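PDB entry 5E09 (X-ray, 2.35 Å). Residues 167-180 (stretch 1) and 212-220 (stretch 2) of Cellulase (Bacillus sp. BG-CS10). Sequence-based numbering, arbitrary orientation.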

ATOM      1  N   LEU A 167      -7.987  -7.165 -24.145  1.00 40.82           N
ATOM      2  CA  LEU A 167      -8.079  -7.798 -22.838  1.00 37.29           C
ATOM      3  C   LEU A 167      -9.059  -8.956 -22.900  1.00 45.89           C
ATOM      4  O   LEU A 167      -8.799 -10.019 -22.335  1.00 36.86           O
ATOM      5  CB  LEU A 167      -8.497  -6.799 -21.759  1.00 33.18           C
ATOM      6  CG  LEU A 167      -8.639  -7.402 -20.358  1.00 41.31           C
ATOM      7  CD1 LEU A 167      -7.409  -8.224 -19.977  1.00 38.63           C
ATOM      8  CD2 LEU A 167      -8.890  -6.322 -19.329  1.00 28.09           C
ATOM      9  N   GLU A 168     -10.175  -8.769 -23.601  1.00 38.95           N
ATOM     10  CA  GLU A 168     -11.142  -9.858 -23.701  1.00 36.83           C
ATOM     11  C   GLU A 168     -10.556 -11.056 -24.451  1.00 47.52           C
ATOM     12  O   GLU A 168     -10.832 -12.207 -24.106  1.00 43.98           O
ATOM     13  CB  GLU A 168     -12.434  -9.392 -24.374  1.00 39.13           C
ATOM     14  CG  GLU A 168     -13.483 -10.495 -24.448  1.00 47.76           C
ATOM     15  CD  GLU A 168     -14.909  -9.971 -24.373  1.00 69.17           C
ATOM     16  OE1 GLU A 168     -15.095  -8.735 -24.415  1.00 69.31           O
ATOM     17  OE2 GLU A 168     -15.845 -10.799 -24.267  1.00 65.02           O
ATOM     18  N   GLU A 169      -9.734 -10.788 -25.462  1.00 39.43           N
ATOM     19  CA  GLU A 169      -9.101 -11.868 -26.213  1.00 39.13           C
ATOM     20  C   GLU A 169      -8.064 -12.603 -25.371  1.00 39.00           C
ATOM     21  O   GLU A 169      -7.949 -13.826 -25.456  1.00 48.57           O
ATOM     22  CB  GLU A 169      -8.457 -11.332 -27.495  1.00 39.31           C
ATOM     23  CG  GLU A 169      -9.467 -10.857 -28.531  1.00 57.50           C
ATOM     24  CD  GLU A 169      -8.874  -9.877 -29.533  1.00 66.94           C
ATOM     25  OE1 GLU A 169      -7.649  -9.934 -29.779  1.00 57.43           O
ATOM     26  OE2 GLU A 169      -9.638  -9.045 -30.072  1.00 57.03           O
ATOM     27  N   LEU A 170      -7.304 -11.863 -24.569  1.00 37.39           N
ATOM     28  CA  LEU A 170      -6.344 -12.490 -23.665  1.00 42.22           C
ATOM     29  C   LEU A 170      -7.058 -13.367 -22.638  1.00 40.86           C
ATOM     30  O   LEU A 170      -6.674 -14.517 -22.414  1.00 37.96           O
ATOM     31  CB  LEU A 170      -5.503 -11.430 -22.952  1.00 37.97           C
ATOM     32  CG  LEU A 170      -4.451 -10.719 -23.802  1.00 46.47           C
ATOM     33  CD1 LEU A 170      -3.745  -9.690 -22.952  1.00 53.18           C
ATOM     34  CD2 LEU A 170      -3.455 -11.714 -24.383  1.00 34.67           C
ATOM     35  N   ASN A 171      -8.099 -12.811 -22.025  1.00 33.34           N
ATOM     36  CA  ASN A 171      -8.853 -13.517 -20.998  1.00 46.62           C
ATOM     37  C   ASN A 171      -9.513 -14.775 -21.564  1.00 46.64           C
ATOM     38  O   ASN A 171      -9.465 -15.841 -20.946  1.00 47.91           O
ATOM     39  CB  ASN A 171      -9.900 -12.588 -20.371  1.00 35.33           C
ATOM     40  CG  ASN A 171      -9.291 -11.616 -19.363  1.00 42.17           C
ATOM     41  OD1 ASN A 171      -8.231 -11.881 -18.800  1.00 37.06           O
ATOM     42  ND2 ASN A 171      -9.964 -10.490 -19.133  1.00 31.53           N
ATOM     43  N   THR A 172     -10.094 -14.648 -22.755  1.00 50.39           N
ATOM     44  CA  THR A 172     -10.775 -15.755 -23.427  1.00 49.81           C
ATOM     45  C   THR A 172      -9.796 -16.853 -23.837  1.00 42.46           C
ATOM     46  O   THR A 172     -10.043 -18.047 -23.602  1.00 39.40           O
ATOM     47  CB  THR A 172     -11.543 -15.257 -24.669  1.00 46.59           C
ATOM     48  OG1 THR A 172     -12.527 -14.305 -24.254  1.00 43.53           O
ATOM     49  CG2 THR A 172     -12.239 -16.402 -25.370  1.00 49.97           C
ATOM     50  N   ALA A 173      -8.680 -16.449 -24.435  1.00 36.60           N
ATOM     51  CA  ALA A 173      -7.640 -17.405 -24.821  1.00 53.33           C
ATOM     52  C   ALA A 173      -7.114 -18.176 -23.604  1.00 39.84           C
ATOM     53  O   ALA A 173      -6.987 -19.404 -23.630  1.00 46.72           O
ATOM     54  CB  ALA A 173      -6.495 -16.685 -25.535  1.00 42.38           C
ATOM     55  N   PHE A 174      -6.800 -17.433 -22.548  1.00 38.07           N
ATOM     56  CA  PHE A 174      -6.379 -17.993 -21.267  1.00 43.49           C
ATOM     57  C   PHE A 174      -7.382 -19.044 -20.766  1.00 45.32           C
ATOM     58  O   PHE A 174      -7.022 -20.208 -20.504  1.00 41.73           O
ATOM     59  CB  PHE A 174      -6.211 -16.840 -20.268  1.00 34.31           C
ATOM     60  CG  PHE A 174      -6.174 -17.255 -18.829  1.00 32.88           C
ATOM     61  CD1 PHE A 174      -5.092 -17.955 -18.317  1.00 31.53           C
ATOM     62  CD2 PHE A 174      -7.200 -16.893 -17.974  1.00 28.67           C
ATOM     63  CE1 PHE A 174      -5.048 -18.320 -16.979  1.00 35.72           C
ATOM     64  CE2 PHE A 174      -7.169 -17.247 -16.630  1.00 41.89           C
ATOM     65  CZ  PHE A 174      -6.088 -17.966 -16.130  1.00 36.49           C
ATOM     66  N   TYR A 175      -8.644 -18.626 -20.677  1.00 38.97           N
ATOM     67  CA  TYR A 175      -9.733 -19.502 -20.265  1.00 39.50           C
ATOM     68  C   TYR A 175      -9.719 -20.816 -21.035  1.00 43.22           C
ATOM     69  O   TYR A 175      -9.707 -21.894 -20.438  1.00 44.36           O
ATOM     70  CB  TYR A 175     -11.087 -18.813 -20.458  1.00 37.98           C
ATOM     71  CG  TYR A 175     -12.262 -19.705 -20.120  1.00 50.46           C
ATOM     72  CD1 TYR A 175     -12.766 -19.753 -18.829  1.00 45.23           C
ATOM     73  CD2 TYR A 175     -12.863 -20.508 -21.089  1.00 49.87           C
ATOM     74  CE1 TYR A 175     -13.832 -20.569 -18.508  1.00 47.78           C
ATOM     75  CE2 TYR A 175     -13.927 -21.332 -20.774  1.00 40.52           C
ATOM     76  CZ  TYR A 175     -14.408 -21.355 -19.482  1.00 41.88           C
ATOM     77  OH  TYR A 175     -15.470 -22.168 -19.154  1.00 50.46           O
ATOM     78  N   HIS A 176      -9.711 -20.726 -22.359  1.00 43.46           N
ATOM     79  CA  HIS A 176      -9.829 -21.931 -23.168  1.00 41.30           C
ATOM     80  C   HIS A 176      -8.591 -22.813 -23.086  1.00 41.91           C
ATOM     81  O   HIS A 176      -8.716 -24.028 -23.100  1.00 48.81           O
ATOM     82  CB  HIS A 176     -10.151 -21.568 -24.618  1.00 45.40           C
ATOM     83  CG  HIS A 176     -11.571 -21.136 -24.814  1.00 48.47           C
ATOM     84  ND1 HIS A 176     -11.915 -19.940 -25.404  1.00 54.98           N
ATOM     85  CD2 HIS A 176     -12.736 -21.734 -24.467  1.00 45.73           C
ATOM     86  CE1 HIS A 176     -13.232 -19.822 -25.420  1.00 44.61           C
ATOM     87  NE2 HIS A 176     -13.753 -20.897 -24.859  1.00 46.50           N
ATOM     88  N   ILE A 177      -7.405 -22.222 -22.974  1.00 45.79           N
ATOM     89  CA  ILE A 177      -6.200 -23.028 -22.770  1.00 37.78           C
ATOM     90  C   ILE A 177      -6.305 -23.857 -21.479  1.00 45.31           C
ATOM     91  O   ILE A 177      -6.125 -25.088 -21.484  1.00 41.89           O
ATOM     92  CB  ILE A 177      -4.939 -22.152 -22.714  1.00 46.67           C
ATOM     93  CG1 ILE A 177      -4.618 -21.592 -24.104  1.00 37.60           C
ATOM     94  CG2 ILE A 177      -3.749 -22.951 -22.174  1.00 42.99           C
ATOM     95  CD1 ILE A 177      -3.703 -20.381 -24.074  1.00 34.22           C
ATOM     96  N   VAL A 178      -6.623 -23.181 -20.378  1.00 48.05           N
ATOM     97  CA  VAL A 178      -6.729 -23.868 -19.096  1.00 49.27           C
ATOM     98  C   VAL A 178      -7.837 -24.937 -19.092  1.00 54.26           C
ATOM     99  O   VAL A 178      -7.607 -26.070 -18.670  1.00 45.30           O
ATOM    100  CB  VAL A 178      -6.987 -22.875 -17.948  1.00 40.49           C
ATOM    101  CG1 VAL A 178      -7.201 -23.623 -16.644  1.00 42.08           C
ATOM    102  CG2 VAL A 178      -5.835 -21.891 -17.827  1.00 37.39           C
ATOM    103  N   ARG A 179      -9.027 -24.575 -19.567  1.00 41.04           N
ATOM    104  CA  ARG A 179     -10.163 -25.492 -19.576  1.00 42.37           C
ATOM    105  C   ARG A 179      -9.964 -26.674 -20.538  1.00 43.30           C
ATOM    106  O   ARG A 179     -10.464 -27.771 -20.292  1.00 54.92           O
ATOM    107  CB  ARG A 179     -11.449 -24.738 -19.928  1.00 40.69           C
ATOM    108  CG  ARG A 179     -11.903 -23.750 -18.857  1.00 38.78           C
ATOM    109  CD  ARG A 179     -12.576 -24.471 -17.694  1.00 46.43           C
ATOM    110  NE  ARG A 179     -13.021 -23.557 -16.642  1.00 45.00           N
ATOM    111  CZ  ARG A 179     -12.352 -23.336 -15.512  1.00 44.95           C
ATOM    112  NH1 ARG A 179     -11.205 -23.967 -15.283  1.00 38.99           N
ATOM    113  NH2 ARG A 179     -12.831 -22.494 -14.608  1.00 35.76           N
ATOM    114  N   GLU A 180      -9.229 -26.461 -21.622  1.00 42.49           N
ATOM    115  CA  GLU A 180      -8.928 -27.558 -22.539  1.00 52.42           C
ATOM    116  C   GLU A 180      -7.823 -28.456 -21.996  1.00 51.94           C
ATOM    117  O   GLU A 180      -7.707 -29.611 -22.402  1.00 46.08           O
ATOM    118  CB  GLU A 180      -8.545 -27.026 -23.920  1.00 47.48           C
ATOM    119  CG  GLU A 180      -9.738 -26.494 -24.701  1.00 76.92           C
ATOM    120  CD  GLU A 180      -9.341 -25.656 -25.899  1.00 80.57           C
ATOM    121  OE1 GLU A 180      -8.126 -25.557 -26.193  1.00 72.23           O
ATOM    122  OE2 GLU A 180     -10.253 -25.086 -26.539  1.00 75.52           O
ATOM    123  N   LYS A 212     -19.790 -13.154 -18.337  1.00 53.64           N
ATOM    124  CA  LYS A 212     -21.057 -13.687 -18.818  1.00 42.83           C
ATOM    125  C   LYS A 212     -20.833 -14.494 -20.097  1.00 55.17           C
ATOM    126  O   LYS A 212     -21.425 -15.561 -20.272  1.00 54.68           O
ATOM    127  CB  LYS A 212     -22.078 -12.568 -19.040  1.00 44.88           C
ATOM    128  CG  LYS A 212     -22.806 -12.169 -17.759  1.00 55.77           C
ATOM    129  CD  LYS A 212     -24.014 -11.272 -18.017  1.00 63.83           C
ATOM    130  CE  LYS A 212     -23.622  -9.813 -18.174  1.00 68.86           C
ATOM    131  NZ  LYS A 212     -24.821  -8.925 -18.208  1.00 66.32           N
ATOM    132  N   ASP A 213     -19.954 -13.998 -20.968  1.00 48.17           N
ATOM    133  CA  ASP A 213     -19.589 -14.710 -22.191  1.00 44.65           C
ATOM    134  C   ASP A 213     -18.989 -16.085 -21.906  1.00 56.14           C
ATOM    135  O   ASP A 213     -19.368 -17.080 -22.529  1.00 47.59           O
ATOM    136  CB  ASP A 213     -18.596 -13.890 -23.019  1.00 51.56           C
ATOM    137  CG  ASP A 213     -18.255 -14.539 -24.351  1.00 72.40           C
ATOM    138  OD1 ASP A 213     -18.801 -15.622 -24.653  1.00 83.57           O
ATOM    139  OD2 ASP A 213     -17.441 -13.956 -25.101  1.00 78.72           O
ATOM    140  N   LEU A 214     -18.043 -16.139 -20.971  1.00 53.42           N
ATOM    141  CA  LEU A 214     -17.379 -17.404 -20.655  1.00 46.98           C
ATOM    142  C   LEU A 214     -18.333 -18.430 -20.034  1.00 49.50           C
ATOM    143  O   LEU A 214     -18.098 -19.637 -20.136  1.00 44.16           O
ATOM    144  CB  LEU A 214     -16.190 -17.157 -19.729  1.00 42.59           C
ATOM    145  CG  LEU A 214     -15.122 -16.266 -20.370  1.00 47.63           C
ATOM    146  CD1 LEU A 214     -13.919 -16.096 -19.462  1.00 46.83           C
ATOM    147  CD2 LEU A 214     -14.706 -16.839 -21.717  1.00 43.32           C
ATOM    148  N   ASN A 215     -19.399 -17.942 -19.400  1.00 43.57           N
ATOM    149  CA  ASN A 215     -20.467 -18.795 -18.861  1.00 60.58           C
ATOM    150  C   ASN A 215     -19.950 -19.937 -17.988  1.00 54.18           C
ATOM    151  O   ASN A 215     -20.303 -21.096 -18.195  1.00 52.72           O
ATOM    152  CB  ASN A 215     -21.312 -19.364 -20.007  1.00 56.89           C
ATOM    153  CG  ASN A 215     -22.688 -19.826 -19.551  1.00 56.24           C
ATOM    154  OD1 ASN A 215     -23.179 -19.411 -18.501  1.00 66.21           O
ATOM    155  ND2 ASN A 215     -23.317 -20.684 -20.345  1.00 51.51           N
ATOM    156  N   ASP A 216     -19.108 -19.599 -17.016  1.00 51.11           N
ATOM    157  CA  ASP A 216     -18.415 -20.589 -16.200  1.00 43.83           C
ATOM    158  C   ASP A 216     -18.640 -20.281 -14.720  1.00 49.65           C
ATOM    159  O   ASP A 216     -18.531 -19.127 -14.305  1.00 53.00           O
ATOM    160  CB  ASP A 216     -16.919 -20.593 -16.542  1.00 41.38           C
ATOM    161  CG  ASP A 216     -16.163 -21.740 -15.899  1.00 43.11           C
ATOM    162  OD1 ASP A 216     -15.956 -21.702 -14.671  1.00 50.05           O
ATOM    163  OD2 ASP A 216     -15.751 -22.672 -16.625  1.00 51.88           O
ATOM    164  N   PRO A 217     -18.960 -21.311 -13.919  1.00 57.34           N
ATOM    165  CA  PRO A 217     -19.266 -21.095 -12.499  1.00 46.05           C
ATOM    166  C   PRO A 217     -18.032 -20.790 -11.651  1.00 52.30           C
ATOM    167  O   PRO A 217     -18.171 -20.277 -10.543  1.00 54.98           O
ATOM    168  CB  PRO A 217     -19.883 -22.428 -12.078  1.00 43.01           C
ATOM    169  CG  PRO A 217     -19.184 -23.426 -12.944  1.00 42.24           C
ATOM    170  CD  PRO A 217     -19.013 -22.742 -14.278  1.00 42.75           C
ATOM    171  N   ASN A 218     -16.847 -21.098 -12.168  1.00 44.92           N
ATOM    172  CA  ASN A 218     -15.623 -21.008 -11.376  1.00 47.56           C
ATOM    173  C   ASN A 218     -14.724 -19.840 -11.764  1.00 51.59           C
ATOM    174  O   ASN A 218     -13.536 -20.018 -12.028  1.00 46.77           O
ATOM    175  CB  ASN A 218     -14.850 -22.322 -11.487  1.00 59.77           C
ATOM    176  CG  ASN A 218     -15.582 -23.484 -10.824  1.00 58.24           C
ATOM    177  OD1 ASN A 218     -16.001 -23.392  -9.669  1.00 49.94           O
ATOM    178  ND2 ASN A 218     -15.758 -24.571 -11.564  1.00 46.54           N
ATOM    179  N   LEU A 219     -15.299 -18.643 -11.786  1.00 56.72           N
ATOM    180  CA  LEU A 219     -14.576 -17.450 -12.202  1.00 43.14           C
ATOM    181  C   LEU A 219     -14.598 -16.390 -11.100  1.00 41.89           C
ATOM    182  O   LEU A 219     -15.584 -16.244 -10.380  1.00 36.52           O
ATOM    183  CB  LEU A 219     -15.172 -16.891 -13.499  1.00 43.11           C
ATOM    184  CG  LEU A 219     -15.079 -17.765 -14.761  1.00 47.53           C
ATOM    185  CD1 LEU A 219     -15.739 -17.079 -15.948  1.00 46.50           C
ATOM    186  CD2 LEU A 219     -13.643 -18.121 -15.094  1.00 33.43           C
ATOM    187  N   ILE A 220     -13.494 -15.660 -10.977  1.00 34.45           N
ATOM    188  CA  ILE A 220     -13.321 -14.653  -9.942  1.00 38.32           C
ATOM    189  C   ILE A 220     -12.847 -13.344 -10.556  1.00 38.17           C
ATOM    190  O   ILE A 220     -11.918 -13.336 -11.353  1.00 37.54           O
ATOM    191  CB  ILE A 220     -12.298 -15.104  -8.880  1.00 41.96           C
ATOM    192  CG1 ILE A 220     -12.678 -16.472  -8.304  1.00 42.44           C
ATOM    193  CG2 ILE A 220     -12.171 -14.059  -7.783  1.00 32.84           C
ATOM    194  CD1 ILE A 220     -11.509 -17.213  -7.692  1.00 42.88           C
TER

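The most unusual feature of this contact is a close approach of two acidic side chains: Glu-168 OE2 lies 3.6 Å from Asp-213 OD2, with no basic residue of either stretch between them. If both carboxylates carry their usual charge, the pair is repulsive, and nothing across the two stretches offsets it locally. Asp-213 directs its CA-to-CB bond toward the helix of residues 167-180, whereas that of Glu-168 runs sideways and only the end of its side chain comes nearer.

The attractive part of the contact lies further along the same helix, where Tyr-175 and Arg-179, one turn apart, converge on a single carboxylate. The hydroxyl of Tyr-175 donates a short hydrogen bond from OH to Asp-216 OD2 at 2.6 Å. Asp-216 OD2 also accepts from Arg-179 NE at 2.9 Å, with an N-H...acceptor angle of 158°, while Arg-179 NH2 reaches Asp-216 OD1 at 3.2 Å and 156°. The salt bridge is therefore bidentate, and Asp-216 OD2 is shared between a phenol and a guanidinium. Both carboxylate oxygens are met near the plane of the guanidinium, where its N-H bonds point, which accounts for the favourable angles. Arg-179 reaches this position with chi1 and chi2 both in m, followed by a t chi3.

Asp-216 is also held from its own side. The backbone N of Asn-218 donates to Asp-216 OD1 at 2.7 Å with an angle of 154°, so the carboxylate ties the loop together two residues ahead while it binds the helix. The loop begins immediately after the helix that ends at Leu-214: Asn-215 has positive phi (51°) and is the first residue to leave helical geometry, and Asp-216 follows in an extended conformation with its CA-to-CB bond toward the partner helix. Beyond it, Asn-218 O lies 3.6 Å from Arg-179 NH2, near the guanidinium plane, a proximity that adds to the polar surroundings of the arginine without amounting to a hydrogen bond.

Apolar packing covers one face and part of the edge of the tyrosine ring. Leu-214, buried and with its CA-to-CB bond toward the helix, gives up more area to the opposing stretch than any other residue here, with Tyr-175 close behind. Leu-214 CD2 lies over one face of the Tyr-175 ring, and Leu-214 CD1 comes to 3.9 Å from Tyr-175 CD1. Leu-219 approaches the same ring at its edge, with CD2 4.2 Å from Tyr-175 CD1. The ring thus packs against leucines on a face and at an edge while its hydroxyl engages the carboxylate, so one side chain serves both the apolar and the polar parts of the contact.

Leu-214 also meets Thr-172 at the point where the backbones are nearest, the two CA atoms being 7.3 Å apart. Thr-172 OG1 is 4.2 Å from Leu-214 CD2, and the same OG1 of Thr-172 donates to Glu-168 O of its own helix at 2.7 Å. The threonine therefore contributes packing here, with its hydrogen-bonding capacity directed along the helix.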